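Local coordinates for protein aspartate-semialdehyde dehydrogenase (Vibrio cholerae, PDB 2R00) that catalyses the NADPH-dependent reductive dephosphorylation of L-aspartyl-4-phosphate to L-aspartate-semialdehyde, a step on the way to lysine and methionine, at residues G16-M19 with L20-Q24; A321-A324 with V325-A328; A328-L331 with V332-Y335. All blocks are in the same frame, centred on the assembly; numbering follows the deposited sequence.

Interaction 1 (G16-M19 with L20-Q24)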
ATOM      1  N   GLY A  16      16.589  10.829 -20.681  1.00 30.64           N
ATOM      2  CA  GLY A  16      17.696  10.948 -21.632  1.00 30.24           C
ATOM      3  C   GLY A  16      18.890  11.654 -21.008  1.00 30.12           C
ATOM      4  O   GLY A  16      20.029  11.214 -21.164  1.00 29.60           O
ATOM      5  N   GLU A  17      18.618  12.730 -20.272  1.00 30.02           N
ATOM      6  CA  GLU A  17      19.670  13.478 -19.557  1.00 30.18           C
ATOM      7  C   GLU A  17      20.292  12.616 -18.467  1.00 29.68           C
ATOM      8  O   GLU A  17      21.516  12.652 -18.249  1.00 29.18           O
ATOM      9  CB  GLU A  17      19.116  14.771 -18.962  1.00 30.32           C
ATOM     10  CG  GLU A  17      18.917  15.884 -19.983  1.00 30.74           C
ATOM     11  CD  GLU A  17      18.347  17.161 -19.381  1.00 31.39           C
ATOM     12  OE1 GLU A  17      18.472  18.232 -20.029  1.00 31.51           O
ATOM     13  OE2 GLU A  17      17.764  17.098 -18.272  1.00 33.50           O
ATOM     14  N   THR A  18      19.452  11.820 -17.804  1.00 29.05           N
ATOM     15  CA  THR A  18      19.937  10.893 -16.779  1.00 29.05           C
ATOM     16  C   THR A  18      20.799   9.790 -17.394  1.00 29.14           C
ATOM     17  O   THR A  18      21.806   9.391 -16.808  1.00 29.83           O
ATOM     18  CB  THR A  18      18.778  10.314 -15.926  1.00 28.84           C
ATOM     19  OG1 THR A  18      17.977  11.388 -15.417  1.00 27.85           O
ATOM     20  CG2 THR A  18      19.317   9.503 -14.750  1.00 29.05           C
ATOM     21  N   MET A  19      20.418   9.307 -18.578  1.00 29.07           N
ATOM     22  CA  MET A  19      21.214   8.299 -19.290  1.00 28.99           C
ATOM     23  C   MET A  19      22.653   8.763 -19.562  1.00 28.64           C
ATOM     24  O   MET A  19      23.601   8.006 -19.367  1.00 28.44           O
ATOM     25  CB  MET A  19      20.522   7.864 -20.585  1.00 28.40           C
ATOM     26  CG  MET A  19      19.357   6.913 -20.360  1.00 28.71           C
ATOM     27  SD  MET A  19      18.418   6.665 -21.867  1.00 29.99           S
ATOM     28  CE  MET A  19      17.455   5.209 -21.428  1.00 27.87           C
ATOM     29  N   LEU A  20      22.805  10.003 -20.016  1.00 28.73           N
ATOM     30  CA  LEU A  20      24.131  10.590 -20.209  1.00 28.84           C
ATOM     31  C   LEU A  20      24.933  10.556 -18.896  1.00 29.20           C
ATOM     32  O   LEU A  20      26.079  10.097 -18.884  1.00 28.74           O
ATOM     33  CB  LEU A  20      24.007  12.019 -20.773  1.00 29.01           C
ATOM     34  CG  LEU A  20      25.245  12.908 -20.975  1.00 28.58           C
ATOM     35  CD1 LEU A  20      24.958  13.945 -22.055  1.00 29.12           C
ATOM     36  CD2 LEU A  20      25.624  13.614 -19.685  1.00 27.73           C
ATOM     37  N   GLU A  21      24.319  11.017 -17.802  1.00 29.84           N
ATOM     38  CA  GLU A  21      24.948  10.991 -16.465  1.00 31.05           C
ATOM     39  C   GLU A  21      25.372   9.600 -16.014  1.00 30.89           C
ATOM     40  O   GLU A  21      26.441   9.431 -15.408  1.00 31.27           O
ATOM     41  CB  GLU A  21      24.006  11.560 -15.409  1.00 31.21           C
ATOM     42  CG  GLU A  21      23.728  13.041 -15.538  1.00 32.31           C
ATOM     43  CD  GLU A  21      22.685  13.523 -14.536  1.00 33.46           C
ATOM     44  OE1 GLU A  21      22.021  14.538 -14.824  1.00 37.49           O
ATOM     45  OE2 GLU A  21      22.522  12.890 -13.463  1.00 37.44           O
ATOM     46  N   VAL A  22      24.526   8.608 -16.290  1.00 30.27           N
ATOM     47  CA  VAL A  22      24.810   7.233 -15.894  1.00 30.02           C
ATOM     48  C   VAL A  22      25.950   6.635 -16.724  1.00 29.87           C
ATOM     49  O   VAL A  22      26.817   5.979 -16.175  1.00 29.61           O
ATOM     50  CB  VAL A  22      23.534   6.334 -15.899  1.00 30.02           C
ATOM     51  CG1 VAL A  22      23.888   4.880 -15.611  1.00 29.30           C
ATOM     52  CG2 VAL A  22      22.513   6.848 -14.873  1.00 29.41           C
ATOM     53  N   LEU A  23      25.949   6.878 -18.034  1.00 30.11           N
ATOM     54  CA  LEU A  23      27.050   6.458 -18.906  1.00 30.61           C
ATOM     55  C   LEU A  23      28.395   7.012 -18.426  1.00 31.25           C
ATOM     56  O   LEU A  23      29.416   6.318 -18.460  1.00 31.56           O
ATOM     57  CB  LEU A  23      26.793   6.888 -20.357  1.00 30.85           C
ATOM     58  CG  LEU A  23      25.752   6.096 -21.170  1.00 30.79           C
ATOM     59  CD1 LEU A  23      25.406   6.824 -22.479  1.00 30.70           C
ATOM     60  CD2 LEU A  23      26.223   4.677 -21.447  1.00 29.58           C
ATOM     61  N   GLN A  24      28.379   8.257 -17.976  1.00 31.45           N
ATOM     62  CA  GLN A  24      29.567   8.895 -17.423  1.00 32.95           C
ATOM     63  C   GLN A  24      29.962   8.263 -16.067  1.00 33.25           C
ATOM     64  O   GLN A  24      31.073   7.741 -15.917  1.00 33.15           O
ATOM     65  CB  GLN A  24      29.327  10.399 -17.315  1.00 32.78           C
ATOM     66  CG  GLN A  24      30.492  11.192 -16.760  1.00 34.53           C
ATOM     67  CD  GLN A  24      30.218  12.669 -16.800  1.00 35.68           C
ATOM     68  OE1 GLN A  24      30.363  13.305 -17.837  1.00 35.62           O
ATOM     69  NE2 GLN A  24      29.819  13.231 -15.661  1.00 37.33           N
TER
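Thr18 and Val22, one helical turn apart, meet through single methyl branches: CG2 of Thr18 lies 4.2 Å from CG2 of Val22, and the two side chains cross obliquely. With CG2 of Thr18 anti to the backbone N (OG1 at chi1 -52°), that methyl is left for Val22 while OG1 turns back beside the main chain, where it is hydrogen-bonded to the carbonyl oxygen of Ala14. The same Val22 methyl rests against the main chain too, CG2 standing 3.3 Å from O of Thr18, the oxygen that accepts a hydrogen bond from N of Val22 at 2.9 Å. On the next residue, N of Leu23 donates to O of Met19 with an N-H...O angle of 170°; CG of Leu23 sits 3.4 Å from that oxygen. On the outer side, Glu21 runs extended past the preceding turn, its CG 3.5 Å from O of Glu17. The two carboxylates remain separate, with OE2 of Glu17 and OE1 of Glu21 6.0 Å apart, and Glu17 spends OE1 on the hydroxyl of Tyr46. This is the first helix of the Rossmann-type nucleotide-binding domain, and Val15, in its first turn, is predicted to bind NADP(+). Helix 14-25 is the alpha element of the beta-alpha-beta unit between strands 4-9 and 30-37: Met19, Leu20 and Leu23 pack on Ile8 of strand 4-9, Leu20 and Leu23 also reach Phe48 of strand 45-48, and Thr18, Met19 and Val22 touch helix 316-335.

Interaction 2 (A321-A324 with V325-A328)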
ATOM      1  N   ALA A 321      17.225   4.464 -16.176  1.00 28.25           N
ATOM      2  CA  ALA A 321      18.410   4.790 -16.959  1.00 27.71           C
ATOM      3  C   ALA A 321      19.531   3.794 -16.694  1.00 27.44           C
ATOM      4  O   ALA A 321      20.174   3.313 -17.622  1.00 27.36           O
ATOM      5  CB  ALA A 321      18.859   6.203 -16.665  1.00 27.65           C
ATOM      6  N   THR A 322      19.735   3.469 -15.416  1.00 26.93           N
ATOM      7  CA  THR A 322      20.751   2.511 -14.998  1.00 26.04           C
ATOM      8  C   THR A 322      20.491   1.107 -15.539  1.00 25.46           C
ATOM      9  O   THR A 322      21.430   0.429 -15.972  1.00 25.17           O
ATOM     10  CB  THR A 322      20.858   2.479 -13.461  1.00 26.65           C
ATOM     11  OG1 THR A 322      21.226   3.786 -12.996  1.00 27.76           O
ATOM     12  CG2 THR A 322      21.891   1.453 -12.989  1.00 27.02           C
ATOM     13  N   ASN A 323      19.232   0.661 -15.519  1.00 24.35           N
ATOM     14  CA  ASN A 323      18.914  -0.660 -16.063  1.00 23.90           C
ATOM     15  C   ASN A 323      19.329  -0.757 -17.533  1.00 23.72           C
ATOM     16  O   ASN A 323      19.949  -1.746 -17.957  1.00 23.94           O
ATOM     17  CB  ASN A 323      17.420  -0.982 -15.902  1.00 23.73           C
ATOM     18  CG  ASN A 323      17.130  -2.460 -16.050  1.00 24.29           C
ATOM     19  OD1 ASN A 323      17.367  -3.243 -15.125  1.00 24.25           O
ATOM     20  ND2 ASN A 323      16.617  -2.857 -17.215  1.00 23.69           N
ATOM     21  N   ALA A 324      18.992   0.291 -18.285  1.00 23.54           N
ATOM     22  CA  ALA A 324      19.326   0.445 -19.703  1.00 24.26           C
ATOM     23  C   ALA A 324      20.826   0.401 -19.962  1.00 24.29           C
ATOM     24  O   ALA A 324      21.276  -0.263 -20.896  1.00 25.40           O
ATOM     25  CB  ALA A 324      18.750   1.762 -20.227  1.00 23.65           C
ATOM     26  N   VAL A 325      21.599   1.114 -19.145  1.00 24.71           N
ATOM     27  CA  VAL A 325      23.060   1.097 -19.279  1.00 24.71           C
ATOM     28  C   VAL A 325      23.649  -0.285 -18.924  1.00 25.31           C
ATOM     29  O   VAL A 325      24.538  -0.776 -19.626  1.00 25.62           O
ATOM     30  CB  VAL A 325      23.721   2.254 -18.484  1.00 24.83           C
ATOM     31  CG1 VAL A 325      25.245   2.254 -18.654  1.00 25.65           C
ATOM     32  CG2 VAL A 325      23.152   3.593 -18.941  1.00 25.10           C
ATOM     33  N   GLN A 326      23.122  -0.927 -17.875  1.00 25.08           N
ATOM     34  CA  GLN A 326      23.541  -2.292 -17.514  1.00 25.60           C
ATOM     35  C   GLN A 326      23.309  -3.298 -18.638  1.00 25.53           C
ATOM     36  O   GLN A 326      24.112  -4.220 -18.837  1.00 25.23           O
ATOM     37  CB  GLN A 326      22.792  -2.779 -16.284  1.00 26.19           C
ATOM     38  CG  GLN A 326      23.242  -2.171 -14.966  1.00 28.12           C
ATOM     39  CD  GLN A 326      22.372  -2.630 -13.816  1.00 30.69           C
ATOM     40  OE1 GLN A 326      21.223  -2.215 -13.690  1.00 31.63           O
ATOM     41  NE2 GLN A 326      22.916  -3.496 -12.970  1.00 32.60           N
ATOM     42  N   ILE A 327      22.195  -3.136 -19.354  1.00 25.32           N
ATOM     43  CA  ILE A 327      21.928  -3.923 -20.551  1.00 25.14           C
ATOM     44  C   ILE A 327      23.047  -3.709 -21.566  1.00 25.37           C
ATOM     45  O   ILE A 327      23.599  -4.679 -22.079  1.00 25.43           O
ATOM     46  CB  ILE A 327      20.548  -3.570 -21.193  1.00 25.24           C
ATOM     47  CG1 ILE A 327      19.397  -3.969 -20.253  1.00 24.72           C
ATOM     48  CG2 ILE A 327      20.409  -4.255 -22.550  1.00 24.80           C
ATOM     49  CD1 ILE A 327      18.029  -3.369 -20.612  1.00 24.77           C
ATOM     50  N   ALA A 328      23.376  -2.439 -21.839  1.00 25.81           N
ATOM     51  CA  ALA A 328      24.420  -2.069 -22.809  1.00 26.43           C
ATOM     52  C   ALA A 328      25.799  -2.610 -22.426  1.00 27.27           C
ATOM     53  O   ALA A 328      26.597  -2.976 -23.293  1.00 27.54           O
ATOM     54  CB  ALA A 328      24.492  -0.556 -22.964  1.00 25.85           C
TER
HETATM   55  O   HOH W   1      18.685  -2.903 -12.612  1.00 33.63           O
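Asn323 and Gln326 share a water, which lies 2.9 Å from OD1 of Asn323 and 2.8 Å from OE1 of Gln326 and can donate to either, on a helix that packs against the Rossmann-type nucleotide-binding domain although it comes from the C-terminal end of the chain. The two amide oxygens, OD1 of Asn323 and OE1 of Gln326, are 4.2 Å apart with the water between them. Beside it, the amide of Gln326 passes the methyl of Thr322, whose CG2 is 3.8 Å from OE1 of Gln326. CG of Gln326 is anti to its own carbonyl carbon (chi1 -74°), which carries the chain back along the preceding turn and over O of Thr322. That oxygen is already engaged by the backbone N-H of Gln326, in a bond with an N-H...O angle of 167°. Further out, each amide is held by its nitrogen: ND2 of Asn323 bonds to the carbonyl oxygen of Val108, and NE2 of Gln326 to a carboxylate oxygen of Glu111, while Pro110 touches both side chains. These outer bonds fix which end of each amide faces the water. OG1 of Thr322 turns back to the carbonyl of Lys318. The other sides of the helix go to different neighbours, Ala321, Thr322 and Val325 to helix 14-25, and Ala324, Ile327 and Ala328 to Ile93 of strand 91-94. Where Asn323 and Ile327 meet, the delta methyl CD1 of Ile327 lies 3.7 Å from ND2 of Asn323.

Interaction 3 (A328-L331 with V332-Y335)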
ATOM      1  N   ALA A 328      23.376  -2.439 -21.839  1.00 25.81           N
ATOM      2  CA  ALA A 328      24.420  -2.069 -22.809  1.00 26.43           C
ATOM      3  C   ALA A 328      25.799  -2.610 -22.426  1.00 27.27           C
ATOM      4  O   ALA A 328      26.597  -2.976 -23.293  1.00 27.54           O
ATOM      5  CB  ALA A 328      24.492  -0.556 -22.964  1.00 25.85           C
ATOM      6  N   GLU A 329      26.079  -2.614 -21.127  1.00 28.25           N
ATOM      7  CA  GLU A 329      27.337  -3.116 -20.605  1.00 28.93           C
ATOM      8  C   GLU A 329      27.480  -4.586 -20.936  1.00 29.93           C
ATOM      9  O   GLU A 329      28.517  -5.001 -21.435  1.00 30.28           O
ATOM     10  CB  GLU A 329      27.407  -2.892 -19.095  1.00 29.06           C
ATOM     11  CG  GLU A 329      27.657  -1.442 -18.708  1.00 29.51           C
ATOM     12  CD  GLU A 329      27.478  -1.185 -17.224  1.00 30.40           C
ATOM     13  OE1 GLU A 329      27.717  -0.045 -16.800  1.00 30.15           O
ATOM     14  OE2 GLU A 329      27.075  -2.111 -16.485  1.00 31.31           O
ATOM     15  N   LEU A 330      26.430  -5.365 -20.681  1.00 30.44           N
ATOM     16  CA  LEU A 330      26.447  -6.800 -20.951  1.00 31.69           C
ATOM     17  C   LEU A 330      26.447  -7.109 -22.447  1.00 32.08           C
ATOM     18  O   LEU A 330      27.107  -8.048 -22.904  1.00 31.68           O
ATOM     19  CB  LEU A 330      25.266  -7.479 -20.256  1.00 31.94           C
ATOM     20  CG  LEU A 330      25.487  -8.199 -18.927  1.00 33.47           C
ATOM     21  CD1 LEU A 330      26.556  -7.562 -18.056  1.00 35.05           C
ATOM     22  CD2 LEU A 330      24.161  -8.293 -18.171  1.00 34.09           C
ATOM     23  N   LEU A 331      25.711  -6.301 -23.199  1.00 32.56           N
ATOM     24  CA  LEU A 331      25.640  -6.433 -24.646  1.00 33.65           C
ATOM     25  C   LEU A 331      27.043  -6.301 -25.244  1.00 34.54           C
ATOM     26  O   LEU A 331      27.493  -7.161 -25.992  1.00 34.33           O
ATOM     27  CB  LEU A 331      24.695  -5.363 -25.215  1.00 33.34           C
ATOM     28  CG  LEU A 331      24.505  -5.285 -26.726  1.00 33.07           C
ATOM     29  CD1 LEU A 331      23.906  -6.576 -27.254  1.00 31.31           C
ATOM     30  CD2 LEU A 331      23.627  -4.096 -27.076  1.00 33.39           C
ATOM     31  N   VAL A 332      27.717  -5.219 -24.869  1.00 35.98           N
ATOM     32  CA  VAL A 332      29.084  -4.895 -25.282  1.00 37.61           C
ATOM     33  C   VAL A 332      30.112  -5.960 -24.871  1.00 38.61           C
ATOM     34  O   VAL A 332      31.011  -6.304 -25.647  1.00 38.67           O
ATOM     35  CB  VAL A 332      29.460  -3.503 -24.696  1.00 37.72           C
ATOM     36  CG1 VAL A 332      30.906  -3.447 -24.172  1.00 38.94           C
ATOM     37  CG2 VAL A 332      29.131  -2.397 -25.697  1.00 37.81           C
ATOM     38  N   ARG A 333      29.960  -6.480 -23.654  1.00 39.70           N
ATOM     39  CA  ARG A 333      30.881  -7.453 -23.079  1.00 40.74           C
ATOM     40  C   ARG A 333      30.855  -8.782 -23.838  1.00 41.34           C
ATOM     41  O   ARG A 333      31.903  -9.302 -24.240  1.00 41.35           O
ATOM     42  CB  ARG A 333      30.526  -7.688 -21.605  1.00 40.89           C
ATOM     43  CG  ARG A 333      31.614  -8.358 -20.778  1.00 41.93           C
ATOM     44  CD  ARG A 333      31.062  -9.588 -20.066  1.00 42.83           C
ATOM     45  NE  ARG A 333      30.531  -9.309 -18.737  1.00 43.81           N
ATOM     46  CZ  ARG A 333      29.685 -10.099 -18.079  1.00 43.72           C
ATOM     47  NH1 ARG A 333      29.232 -11.222 -18.631  1.00 44.06           N
ATOM     48  NH2 ARG A 333      29.276  -9.755 -16.868  1.00 44.81           N
ATOM     49  N   ASP A 334      29.653  -9.318 -24.043  1.00 41.72           N
ATOM     50  CA  ASP A 334      29.480 -10.694 -24.508  1.00 42.16           C
ATOM     51  C   ASP A 334      29.112 -10.858 -25.985  1.00 42.28           C
ATOM     52  O   ASP A 334      29.168 -11.978 -26.513  1.00 42.52           O
ATOM     53  CB  ASP A 334      28.435 -11.413 -23.641  1.00 42.37           C
ATOM     54  CG  ASP A 334      28.834 -11.485 -22.176  1.00 43.39           C
ATOM     55  OD1 ASP A 334      30.045 -11.486 -21.873  1.00 43.72           O
ATOM     56  OD2 ASP A 334      27.932 -11.547 -21.318  1.00 45.08           O
ATOM     57  N   TYR A 335      28.735  -9.764 -26.651  1.00 41.99           N
ATOM     58  CA  TYR A 335      28.239  -9.856 -28.030  1.00 41.82           C
ATOM     59  C   TYR A 335      28.946  -8.947 -29.040  1.00 42.02           C
ATOM     60  O   TYR A 335      28.713  -9.057 -30.246  1.00 42.01           O
ATOM     61  CB  TYR A 335      26.710  -9.666 -28.067  1.00 41.43           C
ATOM     62  CG  TYR A 335      25.971 -10.635 -27.168  1.00 40.70           C
ATOM     63  CD1 TYR A 335      25.609 -10.273 -25.870  1.00 40.13           C
ATOM     64  CD2 TYR A 335      25.660 -11.927 -27.603  1.00 40.12           C
ATOM     65  CE1 TYR A 335      24.941 -11.158 -25.033  1.00 39.81           C
ATOM     66  CE2 TYR A 335      25.000 -12.824 -26.770  1.00 40.56           C
ATOM     67  CZ  TYR A 335      24.640 -12.429 -25.486  1.00 40.47           C
ATOM     68  OH  TYR A 335      23.983 -13.305 -24.649  1.00 40.99           O
TER
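Leu331 and Tyr335 make the apolar contact on the packed side of this last stretch of helix, CD1 of Leu331 lying 4.3 Å from CB of Tyr335. The backbone joins them as well, N of Tyr335 donating to O of Leu331 at 3.0 Å, though the N-H...O angle of 136° makes this a bent bond. The same carbonyl oxygen lies in the plane of the Tyr335 ring, at its edge, 3.6 Å from CD1 of Tyr335. On the looser side, Leu330 and Arg333 run side by side and point the same way. CD1 of Leu330 sits over one face of the guanidinium, toward its rim, 3.7 Å from NH2 of Arg333. Arg333 gets there by bending at chi2 and chi3 (-127° and -91°), which also brings NH1 to its neighbour Asp334: a salt bridge of 3.0 Å to OD2 of Asp334, with a weak hydrogen bond to OD1. Both charged residues are exposed, so this pairing is made at the protein surface. Glu329 has its charged partner away from this turn, in a salt bridge with Arg26, and Leu330 also meets the loop residues Pro114 and Ile117. The inner side of helix 316-335 rests on the nucleotide-binding sheet: Leu331 packs on Val91 of strand 91-94 and on Ile68 of strand 68-71, and Val332 joins it on Ile68.

Interactions 1 and 2 lie on neighbouring helices whose side chains pack together: their centres are 10 Å apart, and CG1 of Val22 comes within 3.6 Å of CG2 of Val325, while CG of Met19 is 3.8 Å from CB of Ala321. Interaction 3 continues the helix of interaction 2 through the shared Ala328 and does not touch interaction 1, the nearest atoms being about 6 Å apart. Interactions 1 and 2 both lie near the predicted NADP(+) site: the side chains of Met19 and Ala321 are about 4 and 5 Å from that of Val15, and the side chain of Thr18 is about 5 Å from that of Asn315. Helix 316-335 leads from there to interaction 3, away from the annotated sites.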